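Local structure of lysine cyclodeaminase (Streptomyces pristinaespiralis, 5YU3) at residues A[70-81]-A[93-104]. The protein catalyses the cyclising deamination of L-lysine, with NAD as cofactor, probably to L-pipecolate, and also recognises L-ornithine and L-2,4-diaminobutyrate. Residues are numbered along the deposited sequence; the frame is centred on the assembly and turned at random.
Sequences PGDHITLKTVGY and TILGTVARYDDT. With NAD (nicotinamide-adenine-dinucleotide), chain F; PRO (proline), chain G.
His-73 and Arg-100 each have a torsion that sets a flat group for the other: the imidazole CG sits between its own backbone N and carbonyl carbon (chi1 52°), while the arginine chain runs out extended and then bends at chi3 (-73°), so that guanidinium and ring lie face to face. The planes are 12° apart; Arg-100 CZ is 3.6 Å from His-73 NE2, and Arg-100 CD adds a CH-pi contact over the same face. Arg-100 NH1 has its salt bridge with Glu-313 of helix 305-321, which packs on the face bearing Thr-75, Val-98 and Arg-100. At the same end of the pair, Asp-103 reaches across to the loop at 70-72: its OD2 accepts the Gly-71 N-H at 2.8 Å, from above the carboxylate plane, while OD1 lies against Ile-74 CG1 and is salt-bridged to Arg-68.

From there strands 73-81 and 94-102 run antiparallel, with paired backbone bonds at Ile-74/Tyr-101, Leu-76/Ala-99, Thr-78/Thr-97 and Gly-80/Leu-95. Val-79 and Gly-96, which has no side chain, come closest, 3.9 Å between their CA atoms. On the face bearing Leu-76 and Thr-78, water 2 donates to Leu-76 O at 2.9 Å, and Thr-78 OG1 bonds to Tyr-101 OH of the second subunit, making this face part of the dimer interface.

The face of Lys-77, Val-79 and Ile-94 looks onto the bound proline and NAD. Lys-77, its CG leaning 3.4 Å from Thr-97 O, sends NZ to the bound proline O at 2.6 Å, with Asp-308 and Thr-118 as further partners. Just before strand 94-102, Thr-93 OG1 donates to NAD O1A at 2.6 Å. This antiparallel pair thus links the dimer interface to the NAD and proline pockets, the latter probably marking the amino-acid substrate site, in this ornithine cyclodeaminase/mu-crystallin family member.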
ATOM      1  N   PRO A  70       2.590  14.643   8.768  1.00 24.32           N
ATOM      2  CA  PRO A  70       3.979  14.568   9.251  1.00 24.20           C
ATOM      3  C   PRO A  70       4.094  14.704  10.759  1.00 24.05           C
ATOM      4  O   PRO A  70       3.495  15.592  11.371  1.00 23.18           O
ATOM      5  CB  PRO A  70       4.661  15.726   8.521  1.00 23.23           C
ATOM      6  CG  PRO A  70       3.721  15.903   7.225  1.00 27.57           C
ATOM      7  CD  PRO A  70       2.512  15.592   7.601  1.00 27.44           C
ATOM      8  N   GLY A  71       4.866  13.796  11.359  1.00 22.35           N
ATOM      9  CA  GLY A  71       5.040  13.754  12.793  1.00 22.44           C
ATOM     10  C   GLY A  71       3.939  13.042  13.545  1.00 27.75           C
ATOM     11  O   GLY A  71       4.093  12.796  14.750  1.00 26.34           O
ATOM     12  N   ASP A  72       2.838  12.699  12.881  1.00 23.71           N
ATOM     13  CA  ASP A  72       1.697  12.091  13.552  1.00 21.56           C
ATOM     14  C   ASP A  72       1.499  10.663  13.072  1.00 21.90           C
ATOM     15  O   ASP A  72       1.865   9.713  13.766  1.00 21.79           O
ATOM     16  CB  ASP A  72       0.423  12.900  13.306  1.00 26.80           C
ATOM     17  CG  ASP A  72       0.456  14.259  13.979  1.00 37.75           C
ATOM     18  OD1 ASP A  72      -0.402  15.103  13.643  1.00 45.75           O
ATOM     19  OD2 ASP A  72       1.330  14.478  14.851  1.00 38.55           O
ATOM     20  N   HIS A  73       0.919  10.491  11.888  1.00 19.75           N
ATOM     21  CA  HIS A  73       0.620   9.144  11.431  1.00 18.68           C
ATOM     22  C   HIS A  73       0.523   9.129   9.915  1.00 21.14           C
ATOM     23  O   HIS A  73       0.461  10.172   9.257  1.00 21.77           O
ATOM     24  CB  HIS A  73      -0.679   8.625  12.056  1.00 21.56           C
ATOM     25  CG  HIS A  73      -1.834   9.558  11.886  1.00 25.80           C
ATOM     26  ND1 HIS A  73      -2.399  10.241  12.940  1.00 29.81           N
ATOM     27  CD2 HIS A  73      -2.518   9.935  10.782  1.00 25.59           C
ATOM     28  CE1 HIS A  73      -3.389  10.993  12.495  1.00 26.86           C
ATOM     29  NE2 HIS A  73      -3.478  10.830  11.187  1.00 31.53           N
ATOM     30  N   ILE A  74       0.516   7.915   9.373  1.00 17.37           N
ATOM     31  CA  ILE A  74       0.320   7.670   7.951  1.00 17.59           C
ATOM     32  C   ILE A  74      -0.920   6.804   7.805  1.00 19.12           C
ATOM     33  O   ILE A  74      -1.070   5.804   8.515  1.00 19.56           O
ATOM     34  CB  ILE A  74       1.539   6.978   7.309  1.00 18.25           C
ATOM     35  CG1 ILE A  74       2.805   7.822   7.498  1.00 18.38           C
ATOM     36  CG2 ILE A  74       1.262   6.699   5.822  1.00 18.84           C
ATOM     37  CD1 ILE A  74       4.071   7.137   7.033  1.00 18.69           C
ATOM     38  N   THR A  75      -1.815   7.197   6.906  1.00 17.63           N
ATOM     39  CA  THR A  75      -2.983   6.393   6.580  1.00 18.92           C
ATOM     40  C   THR A  75      -2.737   5.688   5.260  1.00 17.38           C
ATOM     41  O   THR A  75      -2.203   6.288   4.327  1.00 17.25           O
ATOM     42  CB  THR A  75      -4.240   7.271   6.473  1.00 17.63           C
ATOM     43  OG1 THR A  75      -4.487   7.887   7.740  1.00 20.77           O
ATOM     44  CG2 THR A  75      -5.454   6.438   6.066  1.00 20.10           C
ATOM     45  N   LEU A  76      -3.107   4.412   5.176  1.00 15.98           N
ATOM     46  CA  LEU A  76      -3.084   3.705   3.899  1.00 17.82           C
ATOM     47  C   LEU A  76      -4.416   3.006   3.686  1.00 17.43           C
ATOM     48  O   LEU A  76      -4.793   2.134   4.476  1.00 17.70           O
ATOM     49  CB  LEU A  76      -1.937   2.686   3.832  1.00 17.04           C
ATOM     50  CG  LEU A  76      -1.733   2.044   2.445  1.00 21.24           C
ATOM     51  CD1 LEU A  76      -1.059   3.007   1.464  1.00 19.95           C
ATOM     52  CD2 LEU A  76      -0.950   0.742   2.523  1.00 24.67           C
ATOM     53  N   LYS A  77      -5.119   3.348   2.608  1.00 16.84           N
ATOM     54  CA  LYS A  77      -6.268   2.553   2.213  1.00 17.60           C
ATOM     55  C   LYS A  77      -5.881   1.636   1.065  1.00 17.59           C
ATOM     56  O   LYS A  77      -5.240   2.065   0.094  1.00 19.19           O
ATOM     57  CB  LYS A  77      -7.480   3.405   1.824  1.00 18.20           C
ATOM     58  CG  LYS A  77      -8.671   2.498   1.462  1.00 17.17           C
ATOM     59  CD  LYS A  77     -10.008   3.240   1.391  1.00 19.38           C
ATOM     60  CE  LYS A  77     -10.269   3.763  -0.017  1.00 20.14           C
ATOM     61  NZ  LYS A  77     -11.486   4.613  -0.058  1.00 18.94           N
ATOM     62  N   THR A  78      -6.241   0.365   1.203  1.00 14.71           N
ATOM     63  CA  THR A  78      -6.098  -0.631   0.157  1.00 17.48           C
ATOM     64  C   THR A  78      -7.505  -1.005  -0.272  1.00 20.68           C
ATOM     65  O   THR A  78      -8.342  -1.342   0.574  1.00 18.83           O
ATOM     66  CB  THR A  78      -5.338  -1.862   0.659  1.00 17.71           C
ATOM     67  OG1 THR A  78      -5.846  -2.234   1.948  1.00 21.18           O
ATOM     68  CG2 THR A  78      -3.851  -1.560   0.785  1.00 18.49           C
ATOM     69  N   VAL A  79      -7.782  -0.918  -1.566  1.00 18.46           N
ATOM     70  CA  VAL A  79      -9.167  -1.033  -2.004  1.00 17.04           C
ATOM     71  C   VAL A  79      -9.211  -1.602  -3.414  1.00 19.56           C
ATOM     72  O   VAL A  79      -8.461  -1.176  -4.300  1.00 18.25           O
ATOM     73  CB  VAL A  79      -9.884   0.330  -1.912  1.00 17.14           C
ATOM     74  CG1 VAL A  79      -9.098   1.414  -2.671  1.00 19.27           C
ATOM     75  CG2 VAL A  79     -11.312   0.212  -2.428  1.00 19.00           C
ATOM     76  N   GLY A  80     -10.093  -2.576  -3.618  1.00 16.07           N
ATOM     77  CA  GLY A  80     -10.320  -3.140  -4.933  1.00 16.25           C
ATOM     78  C   GLY A  80     -11.595  -2.610  -5.567  1.00 18.03           C
ATOM     79  O   GLY A  80     -12.567  -2.295  -4.883  1.00 16.12           O
ATOM     80  N   TYR A  81     -11.566  -2.507  -6.893  1.00 14.95           N
ATOM     81  CA  TYR A  81     -12.750  -2.285  -7.720  1.00 17.23           C
ATOM     82  C   TYR A  81     -12.900  -3.540  -8.565  1.00 17.64           C
ATOM     83  O   TYR A  81     -12.040  -3.831  -9.404  1.00 18.35           O
ATOM     84  CB  TYR A  81     -12.593  -1.038  -8.589  1.00 14.93           C
ATOM     85  CG  TYR A  81     -13.550  -0.959  -9.762  1.00 15.25           C
ATOM     86  CD1 TYR A  81     -14.875  -0.578  -9.579  1.00 15.79           C
ATOM     87  CD2 TYR A  81     -13.118  -1.244 -11.054  1.00 16.48           C
ATOM     88  CE1 TYR A  81     -15.760  -0.489 -10.665  1.00 16.95           C
ATOM     89  CE2 TYR A  81     -13.992  -1.148 -12.147  1.00 18.91           C
ATOM     90  CZ  TYR A  81     -15.313  -0.774 -11.940  1.00 19.77           C
ATOM     91  OH  TYR A  81     -16.190  -0.674 -13.013  1.00 17.64           O
ATOM     92  N   THR A  93     -18.681  -4.475  -5.040  1.00 17.22           N
ATOM     93  CA  THR A  93     -17.680  -4.109  -6.036  1.00 18.08           C
ATOM     94  C   THR A  93     -16.467  -3.447  -5.389  1.00 16.85           C
ATOM     95  O   THR A  93     -15.321  -3.756  -5.747  1.00 17.84           O
ATOM     96  CB  THR A  93     -18.312  -3.180  -7.072  1.00 16.72           C
ATOM     97  OG1 THR A  93     -19.218  -3.937  -7.879  1.00 16.28           O
ATOM     98  CG2 THR A  93     -17.245  -2.531  -7.972  1.00 15.12           C
ATOM     99  N   ILE A  94     -16.704  -2.525  -4.456  1.00 15.98           N
ATOM    100  CA  ILE A  94     -15.648  -1.822  -3.732  1.00 15.05           C
ATOM    101  C   ILE A  94     -15.402  -2.577  -2.429  1.00 18.39           C
ATOM    102  O   ILE A  94     -16.272  -2.633  -1.552  1.00 18.61           O
ATOM    103  CB  ILE A  94     -16.017  -0.356  -3.471  1.00 14.93           C
ATOM    104  CG1 ILE A  94     -16.164   0.416  -4.798  1.00 18.13           C
ATOM    105  CG2 ILE A  94     -14.981   0.315  -2.552  1.00 17.79           C
ATOM    106  CD1 ILE A  94     -14.889   0.456  -5.644  1.00 17.49           C
ATOM    107  N   LEU A  95     -14.207  -3.146  -2.297  1.00 15.14           N
ATOM    108  CA  LEU A  95     -13.830  -3.944  -1.137  1.00 17.19           C
ATOM    109  C   LEU A  95     -12.469  -3.452  -0.672  1.00 18.00           C
ATOM    110  O   LEU A  95     -11.499  -3.521  -1.432  1.00 18.25           O
ATOM    111  CB  LEU A  95     -13.787  -5.430  -1.523  1.00 19.59           C
ATOM    112  CG  LEU A  95     -13.919  -6.564  -0.511  1.00 23.33           C
ATOM    113  CD1 LEU A  95     -15.008  -6.247   0.509  1.00 24.23           C
ATOM    114  CD2 LEU A  95     -14.207  -7.866  -1.264  1.00 18.11           C
ATOM    115  N   GLY A  96     -12.388  -2.955   0.561  1.00 15.97           N
ATOM    116  CA  GLY A  96     -11.126  -2.402   1.017  1.00 16.10           C
ATOM    117  C   GLY A  96     -11.017  -2.321   2.526  1.00 17.97           C
ATOM    118  O   GLY A  96     -11.952  -2.646   3.263  1.00 15.55           O
ATOM    119  N   THR A  97      -9.846  -1.864   2.970  1.00 17.50           N
ATOM    120  CA  THR A  97      -9.510  -1.714   4.382  1.00 18.78           C
ATOM    121  C   THR A  97      -8.635  -0.475   4.538  1.00 19.18           C
ATOM    122  O   THR A  97      -7.986  -0.032   3.589  1.00 18.17           O
ATOM    123  CB  THR A  97      -8.789  -2.966   4.915  1.00 22.80           C
ATOM    124  OG1 THR A  97      -7.904  -3.460   3.911  1.00 22.17           O
ATOM    125  CG2 THR A  97      -9.791  -4.074   5.254  1.00 21.16           C
ATOM    126  N   VAL A  98      -8.619   0.099   5.742  1.00 16.32           N
ATOM    127  CA  VAL A  98      -7.866   1.320   6.007  1.00 14.81           C
ATOM    128  C   VAL A  98      -6.981   1.077   7.220  1.00 18.46           C
ATOM    129  O   VAL A  98      -7.474   0.655   8.273  1.00 18.30           O
ATOM    130  CB  VAL A  98      -8.774   2.542   6.253  1.00 18.68           C
ATOM    131  CG1 VAL A  98      -7.969   3.836   6.101  1.00 17.65           C
ATOM    132  CG2 VAL A  98      -9.971   2.544   5.293  1.00 19.47           C
ATOM    133  N   ALA A  99      -5.682   1.345   7.075  1.00 16.59           N
ATOM    134  CA  ALA A  99      -4.729   1.164   8.163  1.00 18.27           C
ATOM    135  C   ALA A  99      -4.107   2.497   8.559  1.00 20.12           C
ATOM    136  O   ALA A  99      -4.002   3.425   7.748  1.00 18.02           O
ATOM    137  CB  ALA A  99      -3.618   0.169   7.769  1.00 18.30           C
ATOM    138  N   ARG A 100      -3.681   2.584   9.819  1.00 18.24           N
ATOM    139  CA  ARG A 100      -2.960   3.742  10.316  1.00 18.00           C
ATOM    140  C   ARG A 100      -1.631   3.277  10.899  1.00 17.94           C
ATOM    141  O   ARG A 100      -1.575   2.245  11.574  1.00 19.12           O
ATOM    142  CB  ARG A 100      -3.774   4.488  11.379  1.00 19.54           C
ATOM    143  CG  ARG A 100      -3.089   5.746  11.874  1.00 24.14           C
ATOM    144  CD  ARG A 100      -4.027   6.601  12.695  1.00 31.54           C
ATOM    145  NE  ARG A 100      -5.020   7.255  11.849  1.00 31.75           N
ATOM    146  CZ  ARG A 100      -5.791   8.259  12.252  1.00 30.77           C
ATOM    147  NH1 ARG A 100      -5.675   8.718  13.484  1.00 33.39           N
ATOM    148  NH2 ARG A 100      -6.677   8.802  11.412  1.00 33.19           N
ATOM    149  N   TYR A 101      -0.567   4.026  10.600  1.00 17.92           N
ATOM    150  CA  TYR A 101       0.799   3.727  11.021  1.00 19.26           C
ATOM    151  C   TYR A 101       1.369   4.918  11.776  1.00 18.88           C
ATOM    152  O   TYR A 101       1.171   6.065  11.374  1.00 21.40           O
ATOM    153  CB  TYR A 101       1.701   3.409   9.801  1.00 15.96           C
ATOM    154  CG  TYR A 101       1.206   2.237   8.993  1.00 17.28           C
ATOM    155  CD1 TYR A 101       0.227   2.405   8.019  1.00 16.93           C
ATOM    156  CD2 TYR A 101       1.697   0.950   9.224  1.00 17.66           C
ATOM    157  CE1 TYR A 101      -0.242   1.341   7.298  1.00 20.17           C
ATOM    158  CE2 TYR A 101       1.232  -0.130   8.498  1.00 19.44           C
ATOM    159  CZ  TYR A 101       0.258   0.073   7.536  1.00 19.47           C
ATOM    160  OH  TYR A 101      -0.224  -0.982   6.806  1.00 22.42           O
ATOM    161  N   ASP A 102       2.083   4.656  12.872  1.00 18.11           N
ATOM    162  CA  ASP A 102       2.742   5.740  13.586  1.00 19.33           C
ATOM    163  C   ASP A 102       3.846   6.324  12.717  1.00 18.57           C
ATOM    164  O   ASP A 102       4.682   5.585  12.189  1.00 19.47           O
ATOM    165  CB  ASP A 102       3.327   5.243  14.911  1.00 18.87           C
ATOM    166  CG  ASP A 102       3.937   6.365  15.724  1.00 25.38           C
ATOM    167  OD1 ASP A 102       3.173   7.213  16.220  1.00 32.34           O
ATOM    168  OD2 ASP A 102       5.175   6.408  15.863  1.00 24.49           O
ATOM    169  N   ASP A 103       3.849   7.652  12.562  1.00 16.80           N
ATOM    170  CA  ASP A 103       4.850   8.280  11.702  1.00 18.89           C
ATOM    171  C   ASP A 103       6.245   8.237  12.315  1.00 19.83           C
ATOM    172  O   ASP A 103       7.245   8.240  11.581  1.00 20.16           O
ATOM    173  CB  ASP A 103       4.478   9.730  11.407  1.00 19.80           C
ATOM    174  CG  ASP A 103       5.300  10.310  10.275  1.00 19.76           C
ATOM    175  OD1 ASP A 103       5.263   9.729   9.170  1.00 22.88           O
ATOM    176  OD2 ASP A 103       5.987  11.336  10.477  1.00 21.13           O
ATOM    177  N   THR A 104       6.337   8.219  13.645  1.00 19.48           N
ATOM    178  CA  THR A 104       7.646   8.242  14.293  1.00 21.80           C
ATOM    179  C   THR A 104       8.335   6.877  14.221  1.00 20.68           C
ATOM    180  O   THR A 104       9.510   6.788  13.843  1.00 22.54           O
ATOM    181  CB  THR A 104       7.493   8.720  15.744  1.00 24.15           C
ATOM    182  OG1 THR A 104       6.909  10.033  15.749  1.00 24.79           O
ATOM    183  CG2 THR A 104       8.849   8.797  16.440  1.00 22.25           C
TER
HETATM  184  PA  NAD F 402     -21.551  -1.060  -7.849  1.00 17.23           P
HETATM  185  O1A NAD F 402     -21.109  -2.252  -8.638  1.00 14.49           O
HETATM  186  O2A NAD F 402     -22.195  -1.250  -6.490  1.00 17.31           O
HETATM  187  O5B NAD F 402     -22.629  -0.250  -8.727  1.00 16.86           O
HETATM  188  C5B NAD F 402     -22.297   0.173 -10.056  1.00 15.14           C
HETATM  189  C4B NAD F 402     -23.596   0.156 -10.848  1.00 18.06           C
HETATM  190  O4B NAD F 402     -23.369   0.735 -12.135  1.00 17.93           O
HETATM  191  C3B NAD F 402     -24.085  -1.273 -11.106  1.00 16.62           C
HETATM  192  O3B NAD F 402     -25.405  -1.453 -10.548  1.00 19.53           O
HETATM  193  C2B NAD F 402     -24.104  -1.385 -12.622  1.00 17.75           C
HETATM  194  O2B NAD F 402     -25.187  -2.158 -13.133  1.00 20.57           O
HETATM  195  C1B NAD F 402     -24.244   0.063 -13.035  1.00 18.05           C
HETATM  196  N9A NAD F 402     -23.841   0.400 -14.417  1.00 17.83           N
HETATM  197  C8A NAD F 402     -22.826  -0.114 -15.150  1.00 19.93           C
HETATM  198  N7A NAD F 402     -22.777   0.490 -16.381  1.00 17.46           N
HETATM  199  C5A NAD F 402     -23.776   1.404 -16.417  1.00 17.36           C
HETATM  200  C6A NAD F 402     -24.308   2.382 -17.384  1.00 17.08           C
HETATM  201  N6A NAD F 402     -23.742   2.530 -18.606  1.00 19.49           N
HETATM  202  N1A NAD F 402     -25.358   3.141 -16.998  1.00 18.69           N
HETATM  203  C2A NAD F 402     -25.949   3.030 -15.794  1.00 19.09           C
HETATM  204  N3A NAD F 402     -25.531   2.152 -14.868  1.00 17.27           N
HETATM  205  C4A NAD F 402     -24.469   1.338 -15.122  1.00 18.51           C
HETATM  206  O3  NAD F 402     -20.258  -0.088  -7.695  1.00 15.95           O
HETATM  207  PN  NAD F 402     -20.131   1.224  -6.787  1.00 15.48           P
HETATM  208  O1N NAD F 402     -21.468   1.927  -6.766  1.00 15.26           O
HETATM  209  O2N NAD F 402     -19.456   0.829  -5.491  1.00 14.77           O
HETATM  210  O5D NAD F 402     -19.056   2.100  -7.610  1.00 15.95           O
HETATM  211  C5D NAD F 402     -19.446   2.778  -8.806  1.00 17.58           C
HETATM  212  C4D NAD F 402     -18.261   3.598  -9.317  1.00 13.84           C
HETATM  213  O4D NAD F 402     -17.848   4.530  -8.318  1.00 15.61           O
HETATM  214  C3D NAD F 402     -17.048   2.729  -9.602  1.00 17.91           C
HETATM  215  O3D NAD F 402     -16.368   3.253 -10.763  1.00 17.09           O
HETATM  216  C2D NAD F 402     -16.167   2.957  -8.394  1.00 15.50           C
HETATM  217  O2D NAD F 402     -14.787   2.649  -8.636  1.00 16.79           O
HETATM  218  C1D NAD F 402     -16.431   4.429  -8.157  1.00 16.39           C
HETATM  219  N1N NAD F 402     -16.052   4.925  -6.840  1.00 15.63           N
HETATM  220  C2N NAD F 402     -15.623   6.191  -6.752  1.00 16.08           C
HETATM  221  C3N NAD F 402     -15.241   6.734  -5.533  1.00 16.30           C
HETATM  222  C7N NAD F 402     -14.787   8.155  -5.487  1.00 16.72           C
HETATM  223  O7N NAD F 402     -14.234   8.588  -4.497  1.00 15.43           O
HETATM  224  N7N NAD F 402     -15.049   8.941  -6.546  1.00 14.79           N
HETATM  225  C4N NAD F 402     -15.340   5.965  -4.370  1.00 17.82           C
HETATM  226  C5N NAD F 402     -15.819   4.662  -4.492  1.00 15.91           C
HETATM  227  C6N NAD F 402     -16.182   4.158  -5.742  1.00 16.73           C
HETATM  228  N   PRO G 403     -11.685   5.101  -6.293  1.00 27.81           N
HETATM  229  CA  PRO G 403     -12.090   4.390  -4.967  1.00 32.93           C
HETATM  230  C   PRO G 403     -11.560   5.187  -3.743  1.00 24.76           C
HETATM  231  O   PRO G 403     -11.546   4.524  -2.690  1.00 24.80           O
HETATM  232  CB  PRO G 403     -11.568   3.229  -5.088  1.00 27.65           C
HETATM  233  CG  PRO G 403     -11.738   2.907  -6.662  1.00 30.30           C
HETATM  234  CD  PRO G 403     -12.028   4.026  -7.245  1.00 26.46           C
HETATM  235  OXT PRO G 403     -11.212   6.421  -3.776  1.00 20.56           O
HETATM  236  O   HOH W   1       4.035   9.757  15.777  1.00 28.82           O
HETATM  237  O   HOH W   2      -4.831  -0.759   4.352  1.00 22.09           O